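Local atomic coordinates of 6b protein (Agrobacterium vitis, PDB entry 3AQ2), a protein that disturbs plant cell proliferation, probably by acting on host proteins, miRNA machinery among them, through a fold shared with ADP-ribosylating toxins. Residues Y54-Y58 and R185-L189; T93-P99 and Y156-R161; L135-S140 and H194-V198; I144-T148 and Y165-G169. All coordinates share one frame; numbering follows the deposited sequence.

Contact 1. Residues Y54-Y58 and R185-L189; sequences YDDEY and REFQL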
loop_
_atom_site.group_PDB
_atom_site.type_symbol
_atom_site.label_atom_id
_atom_site.label_comp_id
_atom_site.label_asym_id
_atom_site.label_seq_id
_atom_site.Cartn_x
_atom_site.Cartn_y
_atom_site.Cartn_z
ATOM N N TYR A 54 6.124 17.196 12.273
ATOM C CA TYR A 54 5.657 15.884 11.833
ATOM C C TYR A 54 5.659 14.885 12.985
ATOM O O TYR A 54 6.414 15.044 13.948
ATOM C CB TYR A 54 6.550 15.337 10.728
ATOM C CG TYR A 54 6.479 16.080 9.417
ATOM C CD1 TYR A 54 7.558 16.845 8.978
ATOM C CD2 TYR A 54 5.348 15.996 8.607
ATOM C CE1 TYR A 54 7.513 17.520 7.763
ATOM C CE2 TYR A 54 5.288 16.667 7.387
ATOM C CZ TYR A 54 6.373 17.423 6.971
ATOM O OH TYR A 54 6.324 18.076 5.757
ATOM N N ASP A 55 4.829 13.848 12.875
ATOM C CA ASP A 55 4.929 12.715 13.809
ATOM C C ASP A 55 6.149 11.846 13.466
ATOM O O ASP A 55 7.011 12.265 12.684
ATOM C CB ASP A 55 3.603 11.926 13.923
ATOM C CG ASP A 55 3.271 11.085 12.683
ATOM O OD1 ASP A 55 4.137 10.869 11.797
ATOM O OD2 ASP A 55 2.113 10.612 12.618
ATOM N N ASP A 56 6.238 10.655 14.049
ATOM C CA ASP A 56 7.465 9.866 13.910
ATOM C C ASP A 56 7.521 8.959 12.670
ATOM O O ASP A 56 8.551 8.329 12.424
ATOM C CB ASP A 56 7.727 9.044 15.173
ATOM C CG ASP A 56 8.051 9.910 16.371
ATOM O OD1 ASP A 56 8.857 10.856 16.223
ATOM O OD2 ASP A 56 7.507 9.651 17.468
ATOM N N GLU A 57 6.443 8.901 11.895
ATOM C CA GLU A 57 6.382 7.957 10.764
ATOM C C GLU A 57 7.007 8.560 9.509
ATOM O O GLU A 57 6.677 9.688 9.134
ATOM C CB GLU A 57 4.942 7.518 10.488
ATOM C CG GLU A 57 4.863 6.338 9.526
ATOM C CD GLU A 57 3.489 5.667 9.475
ATOM O OE1 GLU A 57 2.526 6.188 10.075
ATOM O OE2 GLU A 57 3.397 4.598 8.833
ATOM N N TYR A 58 7.900 7.815 8.859
ATOM C CA TYR A 58 8.556 8.316 7.650
ATOM C C TYR A 58 8.626 7.244 6.574
ATOM O O TYR A 58 8.768 6.061 6.885
ATOM C CB TYR A 58 9.962 8.851 7.972
ATOM C CG TYR A 58 10.914 7.802 8.518
ATOM C CD1 TYR A 58 11.625 6.978 7.655
ATOM C CD2 TYR A 58 11.111 7.646 9.893
ATOM C CE1 TYR A 58 12.504 6.009 8.128
ATOM C CE2 TYR A 58 11.996 6.665 10.383
ATOM C CZ TYR A 58 12.679 5.853 9.484
ATOM O OH TYR A 58 13.560 4.875 9.916
ATOM N N ARG A 185 6.900 5.739 19.978
ATOM C CA ARG A 185 6.789 6.649 18.833
ATOM C C ARG A 185 5.362 7.124 18.640
ATOM O O ARG A 185 4.408 6.428 19.020
ATOM C CB ARG A 185 7.294 5.984 17.553
ATOM C CG ARG A 185 8.791 5.748 17.551
ATOM C CD ARG A 185 9.216 4.855 16.408
ATOM N NE ARG A 185 8.671 3.508 16.539
ATOM C CZ ARG A 185 8.970 2.495 15.729
ATOM N NH1 ARG A 185 9.820 2.670 14.725
ATOM N NH2 ARG A 185 8.424 1.304 15.926
ATOM N N GLU A 186 5.220 8.305 18.038
ATOM C CA GLU A 186 3.908 8.839 17.711
ATOM C C GLU A 186 3.573 8.541 16.267
ATOM O O GLU A 186 4.287 8.955 15.361
ATOM C CB GLU A 186 3.830 10.351 17.932
ATOM C CG GLU A 186 2.396 10.846 17.766
ATOM C CD GLU A 186 2.282 12.323 17.457
ATOM O OE1 GLU A 186 3.170 13.101 17.866
ATOM O OE2 GLU A 186 1.283 12.682 16.797
ATOM N N PHE A 187 2.475 7.827 16.075
ATOM C CA PHE A 187 1.977 7.540 14.741
ATOM C C PHE A 187 0.488 7.214 14.790
ATOM O O PHE A 187 -0.074 6.966 15.863
ATOM C CB PHE A 187 2.795 6.411 14.080
ATOM C CG PHE A 187 2.835 5.133 14.878
ATOM C CD1 PHE A 187 1.772 4.226 14.822
ATOM C CD2 PHE A 187 3.942 4.824 15.663
ATOM C CE1 PHE A 187 1.805 3.035 15.558
ATOM C CE2 PHE A 187 3.990 3.632 16.394
ATOM C CZ PHE A 187 2.921 2.740 16.343
ATOM N N GLN A 188 -0.148 7.220 13.625
ATOM C CA GLN A 188 -1.596 7.024 13.547
ATOM C C GLN A 188 -2.000 5.577 13.737
ATOM O O GLN A 188 -1.362 4.675 13.205
ATOM C CB GLN A 188 -2.106 7.461 12.183
ATOM C CG GLN A 188 -1.955 8.914 11.899
ATOM C CD GLN A 188 -2.233 9.176 10.449
ATOM O OE1 GLN A 188 -3.371 9.454 10.068
ATOM N NE2 GLN A 188 -1.198 9.054 9.618
ATOM N N LEU A 189 -3.084 5.382 14.480
ATOM C CA LEU A 189 -3.713 4.081 14.627
ATOM C C LEU A 189 -5.202 4.250 14.375
ATOM O O LEU A 189 -5.937 4.763 15.227
ATOM C CB LEU A 189 -3.478 3.512 16.024
ATOM C CG LEU A 189 -2.154 2.805 16.305
ATOM C CD1 LEU A 189 -2.028 2.560 17.807
ATOM C CD2 LEU A 189 -2.067 1.492 15.544
HETATM O O HOH W 1 1.284 8.303 11.284
HETATM O O HOH W 2 0.314 10.892 14.843
#
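An Asx turn at Asp55 shapes the loop that leads into strand 58-60, and Glu186 of the 185-189 loop docks against it through a reciprocal pair of hydrogen bonds with Asp56. The backbone N of Asp56 gives to Glu186 O at 2.9 Å, and Glu186 N returns a nearly straight bond to Asp56 OD2 (2.7 Å, 175°), meeting the carboxylate on its anti side and close to its plane. Asp56 thus holds one residue by both main chain and side chain. In the turn itself Asp55 OD1 accepts from Glu57 N (3.0 Å), which arrives from above the carboxylate plane. CG of Asp55 sits between its backbone N and carbonyl carbon (chi1 72°), which carries OD2 over to the partner loop. Two loops without regular secondary structure are joined here, at the edge of an ADP-ribosylation-type fold. Two waters fill in the carboxylate side: one donates to Asp55 OD2 and Glu57 OE1 while accepting from Gln188 N (3.0 Å) and NE2, the other donates to Asp55 OD2 and Glu186 OE2 (2.8 Å). The acidic groups have further partners: Ser47 and the backbone N of Val48 bind Glu186, Asn45 binds Asp55, and Ser140 and Arg161 bind Glu57. Phe187 sets its CB 4.0 Å from Glu57 OE1, its ring plane steeply inclined to that carboxylate.

Contact 2. Residues T93-P99 and Y156-R161; sequences TVATAMP and YGWYAR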
loop_
_atom_site.group_PDB
_atom_site.type_symbol
_atom_site.label_atom_id
_atom_site.label_comp_id
_atom_site.label_asym_id
_atom_site.label_seq_id
_atom_site.Cartn_x
_atom_site.Cartn_y
_atom_site.Cartn_z
ATOM N N THR A 93 -2.327 -2.860 8.356
ATOM C CA THR A 93 -2.351 -2.769 6.900
ATOM C C THR A 93 -1.270 -3.676 6.323
ATOM O O THR A 93 -0.073 -3.476 6.577
ATOM C CB THR A 93 -2.120 -1.330 6.397
ATOM O OG1 THR A 93 -3.097 -0.455 6.985
ATOM C CG2 THR A 93 -2.226 -1.282 4.858
ATOM N N VAL A 94 -1.713 -4.666 5.552
ATOM C CA VAL A 94 -0.823 -5.627 4.925
ATOM C C VAL A 94 -0.601 -5.233 3.463
ATOM O O VAL A 94 -1.564 -5.025 2.696
ATOM C CB VAL A 94 -1.391 -7.072 5.024
ATOM C CG1 VAL A 94 -0.545 -8.058 4.237
ATOM C CG2 VAL A 94 -1.512 -7.511 6.484
ATOM N N ALA A 95 0.674 -5.114 3.095
ATOM C CA ALA A 95 1.073 -4.809 1.725
ATOM C C ALA A 95 1.960 -5.926 1.196
ATOM O O ALA A 95 2.574 -6.648 1.967
ATOM C CB ALA A 95 1.796 -3.463 1.668
ATOM N N THR A 96 2.016 -6.075 -0.122
ATOM C CA THR A 96 2.885 -7.091 -0.711
ATOM C C THR A 96 3.678 -6.559 -1.891
ATOM O O THR A 96 3.225 -5.647 -2.584
ATOM C CB THR A 96 2.076 -8.357 -1.139
ATOM O OG1 THR A 96 2.979 -9.355 -1.660
ATOM C CG2 THR A 96 0.983 -8.021 -2.189
ATOM N N ALA A 97 4.848 -7.152 -2.111
ATOM C CA ALA A 97 5.640 -6.896 -3.299
ATOM C C ALA A 97 5.032 -7.560 -4.551
ATOM O O ALA A 97 5.425 -7.215 -5.672
ATOM C CB ALA A 97 7.097 -7.357 -3.085
ATOM N N MET A 98 4.097 -8.500 -4.374
ATOM C CA MET A 98 3.461 -9.166 -5.535
ATOM C C MET A 98 2.697 -8.108 -6.308
ATOM O O MET A 98 1.770 -7.515 -5.755
ATOM C CB MET A 98 2.466 -10.229 -5.093
ATOM C CG MET A 98 3.080 -11.440 -4.455
ATOM S SD MET A 98 1.764 -12.666 -4.304
ATOM C CE MET A 98 2.719 -14.109 -3.848
ATOM N N PRO A 99 3.093 -7.847 -7.570
ATOM C CA PRO A 99 2.441 -6.786 -8.330
ATOM C C PRO A 99 1.061 -7.218 -8.843
ATOM O O PRO A 99 0.741 -8.415 -8.846
ATOM C CB PRO A 99 3.410 -6.542 -9.488
ATOM C CG PRO A 99 4.023 -7.873 -9.733
ATOM C CD PRO A 99 4.162 -8.493 -8.357
ATOM N N TYR A 156 8.670 -12.924 -3.177
ATOM C CA TYR A 156 7.874 -11.704 -2.971
ATOM C C TYR A 156 7.584 -11.498 -1.495
ATOM O O TYR A 156 6.995 -12.369 -0.845
ATOM C CB TYR A 156 6.554 -11.778 -3.753
ATOM C CG TYR A 156 6.797 -11.868 -5.238
ATOM C CD1 TYR A 156 6.891 -13.101 -5.869
ATOM C CD2 TYR A 156 7.002 -10.713 -5.994
ATOM C CE1 TYR A 156 7.159 -13.190 -7.234
ATOM C CE2 TYR A 156 7.264 -10.790 -7.359
ATOM C CZ TYR A 156 7.337 -12.029 -7.965
ATOM O OH TYR A 156 7.611 -12.110 -9.313
ATOM N N GLY A 157 7.988 -10.348 -0.965
ATOM C CA GLY A 157 7.757 -10.058 0.445
ATOM C C GLY A 157 6.309 -9.681 0.730
ATOM O O GLY A 157 5.609 -9.143 -0.140
ATOM N N TRP A 158 5.870 -10.012 1.942
ATOM C CA TRP A 158 4.629 -9.531 2.544
ATOM C C TRP A 158 4.992 -8.725 3.784
ATOM O O TRP A 158 5.916 -9.098 4.528
ATOM C CB TRP A 158 3.742 -10.718 2.946
ATOM C CG TRP A 158 3.094 -11.314 1.749
ATOM C CD1 TRP A 158 3.665 -12.168 0.832
ATOM C CD2 TRP A 158 1.776 -11.032 1.271
ATOM N NE1 TRP A 158 2.762 -12.449 -0.171
ATOM C CE2 TRP A 158 1.597 -11.769 0.081
ATOM C CE3 TRP A 158 0.724 -10.238 1.742
ATOM C CZ2 TRP A 158 0.396 -11.733 -0.655
ATOM C CZ3 TRP A 158 -0.477 -10.208 1.020
ATOM C CH2 TRP A 158 -0.622 -10.948 -0.172
ATOM N N TYR A 159 4.273 -7.623 3.982
ATOM C CA TYR A 159 4.619 -6.638 5.014
ATOM C C TYR A 159 3.379 -6.234 5.762
ATOM O O TYR A 159 2.290 -6.219 5.196
ATOM C CB TYR A 159 5.242 -5.384 4.389
ATOM C CG TYR A 159 6.475 -5.669 3.556
ATOM C CD1 TYR A 159 6.356 -6.081 2.232
ATOM C CD2 TYR A 159 7.747 -5.512 4.094
ATOM C CE1 TYR A 159 7.481 -6.354 1.452
ATOM C CE2 TYR A 159 8.892 -5.781 3.319
ATOM C CZ TYR A 159 8.739 -6.194 2.008
ATOM O OH TYR A 159 9.863 -6.454 1.250
ATOM N N ALA A 160 3.541 -5.881 7.032
ATOM C CA ALA A 160 2.406 -5.388 7.798
ATOM C C ALA A 160 2.792 -4.183 8.628
ATOM O O ALA A 160 3.853 -4.190 9.270
ATOM C CB ALA A 160 1.875 -6.480 8.694
ATOM N N ARG A 161 1.935 -3.160 8.579
ATOM C CA ARG A 161 1.981 -2.023 9.498
ATOM C C ARG A 161 0.984 -2.306 10.612
ATOM O O ARG A 161 -0.222 -2.470 10.357
ATOM C CB ARG A 161 1.585 -0.739 8.767
ATOM C CG ARG A 161 1.661 0.518 9.616
ATOM C CD ARG A 161 1.101 1.707 8.815
ATOM N NE ARG A 161 1.217 2.966 9.552
ATOM C CZ ARG A 161 0.384 3.337 10.530
ATOM N NH1 ARG A 161 -0.618 2.537 10.895
ATOM N NH2 ARG A 161 0.550 4.506 11.146
HETATM O O HOH W 3 -1.901 0.319 9.497
#
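Trp158 and Thr96 form the apolar centre of this antiparallel strand pair, 93-96 against 154-161, in the three-stranded sheet of the ADP-ribosylation-type fold. Thr96 CB lies 3.5 Å from the centroid of the indole six-membered ring, only 6° off its normal, a CH-pi contact squarely over the face; the two side chains run side by side in the same direction. Val94 CG1 meets the same ring at its edge, 3.5 Å from Trp158 CE3. Met98, its chain extended beyond CG, makes an oblique Met-aromatic contact with the indole and rests CG 3.6 Å from Tyr156 CB, while Pro99 CD abuts Tyr156 CE2. Helix 105-115 also packs on the indole, through Ile111, Leu112 and Ser115. Outside this core the strands bond in regular register: Thr93 with Arg161 and Ala95 with Tyr159 are hydrogen-bonded pairs, Val94 with Ala160 and Thr96 with Trp158 non-hydrogen-bonded ones. A water bridges Thr93 OG1 and Arg161 NH1 at one end, where Pro85 O also binds the threonine and Glu57 pairs with the arginine. At the other end an ST turn closes the strand: with OG1 anti to the backbone N (chi1 -178°), Thr96 accepts from Met98 N at 3.1 Å. That hydroxyl donates in turn to Gly157 O (3.0 Å), which also takes a 2.9 Å bond from Ala97 N.

Contact 3. Residues L135-S140 and H194-V198; sequences LAILMS and HYPIV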
loop_
_atom_site.group_PDB
_atom_site.type_symbol
_atom_site.label_atom_id
_atom_site.label_comp_id
_atom_site.label_asym_id
_atom_site.label_seq_id
_atom_site.Cartn_x
_atom_site.Cartn_y
_atom_site.Cartn_z
ATOM N N LEU A 135 -3.707 0.135 -4.411
ATOM C CA LEU A 135 -2.960 1.333 -4.059
ATOM C C LEU A 135 -1.485 0.939 -4.085
ATOM O O LEU A 135 -1.090 -0.045 -3.461
ATOM C CB LEU A 135 -3.351 1.791 -2.644
ATOM C CG LEU A 135 -4.844 2.089 -2.437
ATOM C CD1 LEU A 135 -5.145 2.313 -0.961
ATOM C CD2 LEU A 135 -5.253 3.283 -3.275
ATOM N N ALA A 136 -0.676 1.683 -4.827
ATOM C CA ALA A 136 0.769 1.471 -4.841
ATOM C C ALA A 136 1.414 2.454 -3.872
ATOM O O ALA A 136 1.171 3.667 -3.941
ATOM C CB ALA A 136 1.310 1.637 -6.260
ATOM N N ILE A 137 2.233 1.925 -2.961
ATOM C CA ILE A 137 2.829 2.741 -1.913
ATOM C C ILE A 137 4.316 2.490 -1.757
ATOM O O ILE A 137 4.834 1.453 -2.194
ATOM C CB ILE A 137 2.169 2.480 -0.527
ATOM C CG1 ILE A 137 2.353 1.008 -0.094
ATOM C CG2 ILE A 137 0.691 2.950 -0.518
ATOM C CD1 ILE A 137 2.065 0.791 1.403
ATOM N N LEU A 138 4.989 3.464 -1.156
ATOM C CA LEU A 138 6.294 3.243 -0.555
ATOM C C LEU A 138 6.049 3.116 0.944
ATOM O O LEU A 138 5.319 3.921 1.544
ATOM C CB LEU A 138 7.233 4.403 -0.878
ATOM C CG LEU A 138 7.645 4.383 -2.353
ATOM C CD1 LEU A 138 8.159 5.742 -2.778
ATOM C CD2 LEU A 138 8.696 3.300 -2.629
ATOM N N MET A 139 6.608 2.065 1.538
ATOM C CA MET A 139 6.322 1.746 2.936
ATOM C C MET A 139 7.160 2.575 3.910
ATOM O O MET A 139 8.327 2.901 3.641
ATOM C CB MET A 139 6.579 0.262 3.197
ATOM C CG MET A 139 5.554 -0.624 2.515
ATOM S SD MET A 139 5.926 -2.373 2.729
ATOM C CE MET A 139 7.561 -2.440 1.999
ATOM N N SER A 140 6.534 2.915 5.034
ATOM C CA SER A 140 7.206 3.588 6.134
ATOM C C SER A 140 8.018 2.595 6.972
ATOM O O SER A 140 7.975 1.384 6.737
ATOM C CB SER A 140 6.168 4.255 7.027
ATOM O OG SER A 140 5.494 3.260 7.775
ATOM N N HIS A 194 -4.054 8.948 7.365
ATOM C CA HIS A 194 -3.424 9.816 6.383
ATOM C C HIS A 194 -2.082 9.203 5.959
ATOM O O HIS A 194 -1.210 8.961 6.801
ATOM C CB HIS A 194 -3.228 11.200 6.999
ATOM C CG HIS A 194 -2.376 12.121 6.191
ATOM N ND1 HIS A 194 -2.483 12.243 4.820
ATOM C CD2 HIS A 194 -1.440 13.020 6.577
ATOM C CE1 HIS A 194 -1.621 13.150 4.395
ATOM N NE2 HIS A 194 -0.970 13.630 5.439
ATOM N N TYR A 195 -1.920 8.947 4.660
ATOM C CA TYR A 195 -0.731 8.242 4.170
ATOM C C TYR A 195 -0.526 8.518 2.678
ATOM O O TYR A 195 -1.493 8.484 1.918
ATOM C CB TYR A 195 -0.900 6.733 4.400
ATOM C CG TYR A 195 0.378 5.935 4.273
ATOM C CD1 TYR A 195 1.126 5.606 5.409
ATOM C CD2 TYR A 195 0.837 5.507 3.020
ATOM C CE1 TYR A 195 2.310 4.874 5.302
ATOM C CE2 TYR A 195 2.020 4.779 2.896
ATOM C CZ TYR A 195 2.745 4.465 4.046
ATOM O OH TYR A 195 3.911 3.742 3.930
ATOM N N PRO A 196 0.725 8.798 2.255
ATOM C CA PRO A 196 0.924 9.142 0.844
ATOM C C PRO A 196 0.720 7.942 -0.067
ATOM O O PRO A 196 1.224 6.855 0.213
ATOM C CB PRO A 196 2.393 9.588 0.782
ATOM C CG PRO A 196 2.778 9.870 2.224
ATOM C CD PRO A 196 1.998 8.855 2.998
ATOM N N ILE A 197 -0.025 8.160 -1.143
ATOM C CA ILE A 197 -0.261 7.130 -2.144
ATOM C C ILE A 197 0.497 7.523 -3.404
ATOM O O ILE A 197 0.351 8.645 -3.885
ATOM C CB ILE A 197 -1.785 6.986 -2.441
ATOM C CG1 ILE A 197 -2.586 6.742 -1.141
ATOM C CG2 ILE A 197 -2.032 5.870 -3.480
ATOM C CD1 ILE A 197 -2.146 5.509 -0.324
ATOM N N VAL A 198 1.326 6.617 -3.923
ATOM C CA VAL A 198 2.072 6.903 -5.144
ATOM C C VAL A 198 1.139 6.847 -6.358
ATOM O O VAL A 198 1.094 7.781 -7.170
ATOM C CB VAL A 198 3.259 5.941 -5.331
ATOM C CG1 VAL A 198 3.985 6.240 -6.655
ATOM C CG2 VAL A 198 4.211 6.053 -4.138
HETATM O O HOH W 4 3.720 5.799 -0.158
#
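Tyr195 reaches across to the 135-140 segment with its hydroxyl, which donates to Leu138 O at 2.8 Å and takes a weak bond from Ser140 N at 3.0 Å. Both partners lie near the plane of the ring, at its edge, so the phenol is held at its oxygen end by the main chain just past strand 133-137. Its CG is anti to the backbone N (chi1 -165°), which sends the ring outward from its own chain to span the distance. Ile137 CG2 approaches the ring obliquely, 4.1 Å from Tyr195 CE2, and Phe44 adds an edge-to-face contact. Val198 is the second main contributor. Its backbone N gives to Ala136 O (3.0 Å), meeting that oxygen nearly along the C=O axis though the angle at the hydrogen is only 138°. Its CB stands 3.4 Å from the same oxygen, and CG2 touches Leu138 CD1. Here the segment running into strand 199-202 joins strand 133-137, its neighbour in the four-stranded mixed sheet of the fold; helix 20-38 packs on Val198 through Ala30 and Phe34. Ile197 divides its branches between two residues: CD1 contacts Ile137 CG2 at 3.8 Å, and CG2, anti to the backbone N, meets Leu135 CD2 at 4.1 Å, with Leu84 of strand 83-85 also against the side chain. Between the Tyr195 and Val198 attachments one water accepts from Leu138 N and donates to Pro196 O (2.7 Å), bridging the two segments within this buried contact.

Contact 4. Residues I144-T148 and Y165-G169; sequences IRIRT and YVEEG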
loop_
_atom_site.group_PDB
_atom_site.type_symbol
_atom_site.label_atom_id
_atom_site.label_comp_id
_atom_site.label_asym_id
_atom_site.label_seq_id
_atom_site.Cartn_x
_atom_site.Cartn_y
_atom_site.Cartn_z
ATOM N N ILE A 144 6.745 -4.022 8.789
ATOM C CA ILE A 144 7.711 -5.080 9.031
ATOM C C ILE A 144 7.435 -6.211 8.053
ATOM O O ILE A 144 6.273 -6.440 7.695
ATOM C CB ILE A 144 7.642 -5.600 10.493
ATOM C CG1 ILE A 144 6.224 -6.075 10.845
ATOM C CG2 ILE A 144 8.131 -4.512 11.470
ATOM C CD1 ILE A 144 6.152 -6.952 12.093
ATOM N N ARG A 145 8.482 -6.894 7.594
ATOM C CA ARG A 145 8.289 -8.055 6.720
ATOM C C ARG A 145 7.765 -9.227 7.537
ATOM O O ARG A 145 8.343 -9.557 8.570
ATOM C CB ARG A 145 9.601 -8.450 6.051
ATOM C CG ARG A 145 9.405 -9.544 5.015
ATOM C CD ARG A 145 10.207 -9.221 3.810
ATOM N NE ARG A 145 10.349 -10.362 2.921
ATOM C CZ ARG A 145 10.989 -10.291 1.766
ATOM N NH1 ARG A 145 11.485 -9.121 1.368
ATOM N NH2 ARG A 145 11.115 -11.363 1.012
ATOM N N ILE A 146 6.687 -9.850 7.061
ATOM C CA ILE A 146 6.022 -10.946 7.776
ATOM C C ILE A 146 6.167 -12.321 7.116
ATOM O O ILE A 146 6.050 -13.351 7.786
ATOM C CB ILE A 146 4.517 -10.640 8.021
ATOM C CG1 ILE A 146 3.760 -10.479 6.687
ATOM C CG2 ILE A 146 4.373 -9.406 8.898
ATOM C CD1 ILE A 146 2.207 -10.446 6.820
ATOM N N ARG A 147 6.434 -12.338 5.815
ATOM C CA ARG A 147 6.472 -13.587 5.065
ATOM C C ARG A 147 7.118 -13.352 3.713
ATOM O O ARG A 147 7.187 -12.220 3.249
ATOM C CB ARG A 147 5.042 -14.111 4.856
ATOM C CG ARG A 147 4.967 -15.584 4.482
ATOM C CD ARG A 147 3.525 -16.021 4.331
ATOM N NE ARG A 147 2.870 -15.550 3.106
ATOM C CZ ARG A 147 1.796 -14.762 3.064
ATOM N NH1 ARG A 147 1.246 -14.283 4.180
ATOM N NH2 ARG A 147 1.274 -14.433 1.898
ATOM N N THR A 148 7.578 -14.435 3.093
ATOM C CA THR A 148 8.029 -14.420 1.701
ATOM C C THR A 148 7.348 -15.566 0.946
ATOM O O THR A 148 7.408 -16.713 1.392
ATOM C CB THR A 148 9.555 -14.565 1.634
ATOM O OG1 THR A 148 10.155 -13.506 2.392
ATOM C CG2 THR A 148 10.070 -14.516 0.193
ATOM N N TYR A 165 0.999 -8.461 13.994
ATOM C CA TYR A 165 1.830 -9.410 13.268
ATOM C C TYR A 165 3.199 -9.533 13.914
ATOM O O TYR A 165 3.633 -8.634 14.644
ATOM C CB TYR A 165 2.011 -8.927 11.827
ATOM C CG TYR A 165 0.775 -9.125 10.990
ATOM C CD1 TYR A 165 -0.234 -8.162 10.962
ATOM C CD2 TYR A 165 0.608 -10.290 10.239
ATOM C CE1 TYR A 165 -1.379 -8.352 10.198
ATOM C CE2 TYR A 165 -0.532 -10.488 9.470
ATOM C CZ TYR A 165 -1.519 -9.518 9.459
ATOM O OH TYR A 165 -2.644 -9.728 8.703
ATOM N N VAL A 166 3.864 -10.651 13.634
ATOM C CA VAL A 166 5.230 -10.895 14.084
ATOM C C VAL A 166 6.178 -10.796 12.884
ATOM O O VAL A 166 5.841 -11.250 11.788
ATOM C CB VAL A 166 5.335 -12.293 14.740
ATOM C CG1 VAL A 166 6.756 -12.594 15.155
ATOM C CG2 VAL A 166 4.389 -12.379 15.942
ATOM N N GLU A 167 7.350 -10.196 13.090
ATOM C CA GLU A 167 8.331 -10.048 12.014
ATOM C C GLU A 167 8.909 -11.396 11.575
ATOM O O GLU A 167 9.109 -12.291 12.400
ATOM C CB GLU A 167 9.448 -9.081 12.428
ATOM C CG GLU A 167 10.421 -8.711 11.310
ATOM C CD GLU A 167 11.306 -7.519 11.654
ATOM O OE1 GLU A 167 11.330 -7.094 12.834
ATOM O OE2 GLU A 167 11.993 -7.010 10.740
ATOM N N GLU A 168 9.167 -11.524 10.272
ATOM C CA GLU A 168 9.828 -12.693 9.694
ATOM C C GLU A 168 11.090 -12.993 10.483
ATOM O O GLU A 168 11.845 -12.079 10.833
ATOM C CB GLU A 168 10.187 -12.423 8.225
ATOM C CG GLU A 168 10.434 -13.667 7.369
ATOM C CD GLU A 168 10.623 -13.342 5.890
ATOM O OE1 GLU A 168 11.305 -12.337 5.588
ATOM O OE2 GLU A 168 10.091 -14.089 5.027
ATOM N N GLY A 169 11.294 -14.272 10.788
ATOM C CA GLY A 169 12.452 -14.705 11.564
ATOM C C GLY A 169 12.441 -14.193 12.988
ATOM O O GLY A 169 13.333 -14.521 13.772
HETATM O O HOH W 5 11.092 -6.177 8.530
HETATM O O HOH W 6 5.521 -13.555 10.433
HETATM O O HOH W 7 8.738 -16.470 5.130
#
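With CG anti to the backbone N (chi1 -160°) and the chain extended beyond it, Glu168 reaches alongside Arg145, whose own CG is likewise anti to N before the chain bends at chi2. The two side chains point the same way, their guanidinium and carboxylate planes 35° apart. Glu168 OE1 forms a long salt bridge with Arg145 NE at 3.5 Å and lies close to Arg145 CG. OE2 accepts from Thr148 OG1 through its syn lone pair (2.7 Å), and that hydroxyl, lying in the guanidinium plane, also takes a bond from Arg145 NH2 (2.7 Å). Thr148 thereby links the arginine to the glutamate a second time. In the backbone, Glu168 N gives an almost straight bond to Arg145 O (2.7 Å, 177°). The 165-169 loop thus lies against strand 143-151, an outer strand of the three-stranded sheet, where Ile146 and Arg147 both face Trp158 in a classic beta bulge. On the apolar side Ile146 CD1 meets Tyr165 CD2 obliquely at 3.8 Å, and Tyr165 is anchored beyond by Ser115 and Ser88 at its hydroxyl. Ile144 CD1 rests 3.6 Å from Glu167 N. Waters bridge this surface contact: one donates to both Ile146 O and Val166 O, another accepts from Arg145 N and donates to Glu167 OE2, and a third joins Thr148 N to Glu168 OE2.

Overall arrangement
From the N terminus, the chain passes helix 20-38 and then 54-58, where the long loop closed by contact 1 opens. Strand 93-96 follows, then 135-140 and 144-148, before strand 154-161 closes contact 2, 165-169 closes contact 4, 185-189 closes contact 1 and 194-198 closes contact 3. Contacts 2 and 4 both nest inside contact 1 and cross each other on neighbouring strands of the three-stranded sheet; contact 4 also nests inside contact 3. Contact 3, at the mixed sheet, crosses contacts 1 and 2. Arg161, bound to Glu57 and Gln188, joins contacts 1 and 2; Ala95 against Ile137, with Met139 against Tyr159 beside it, brings the two sheets into contact.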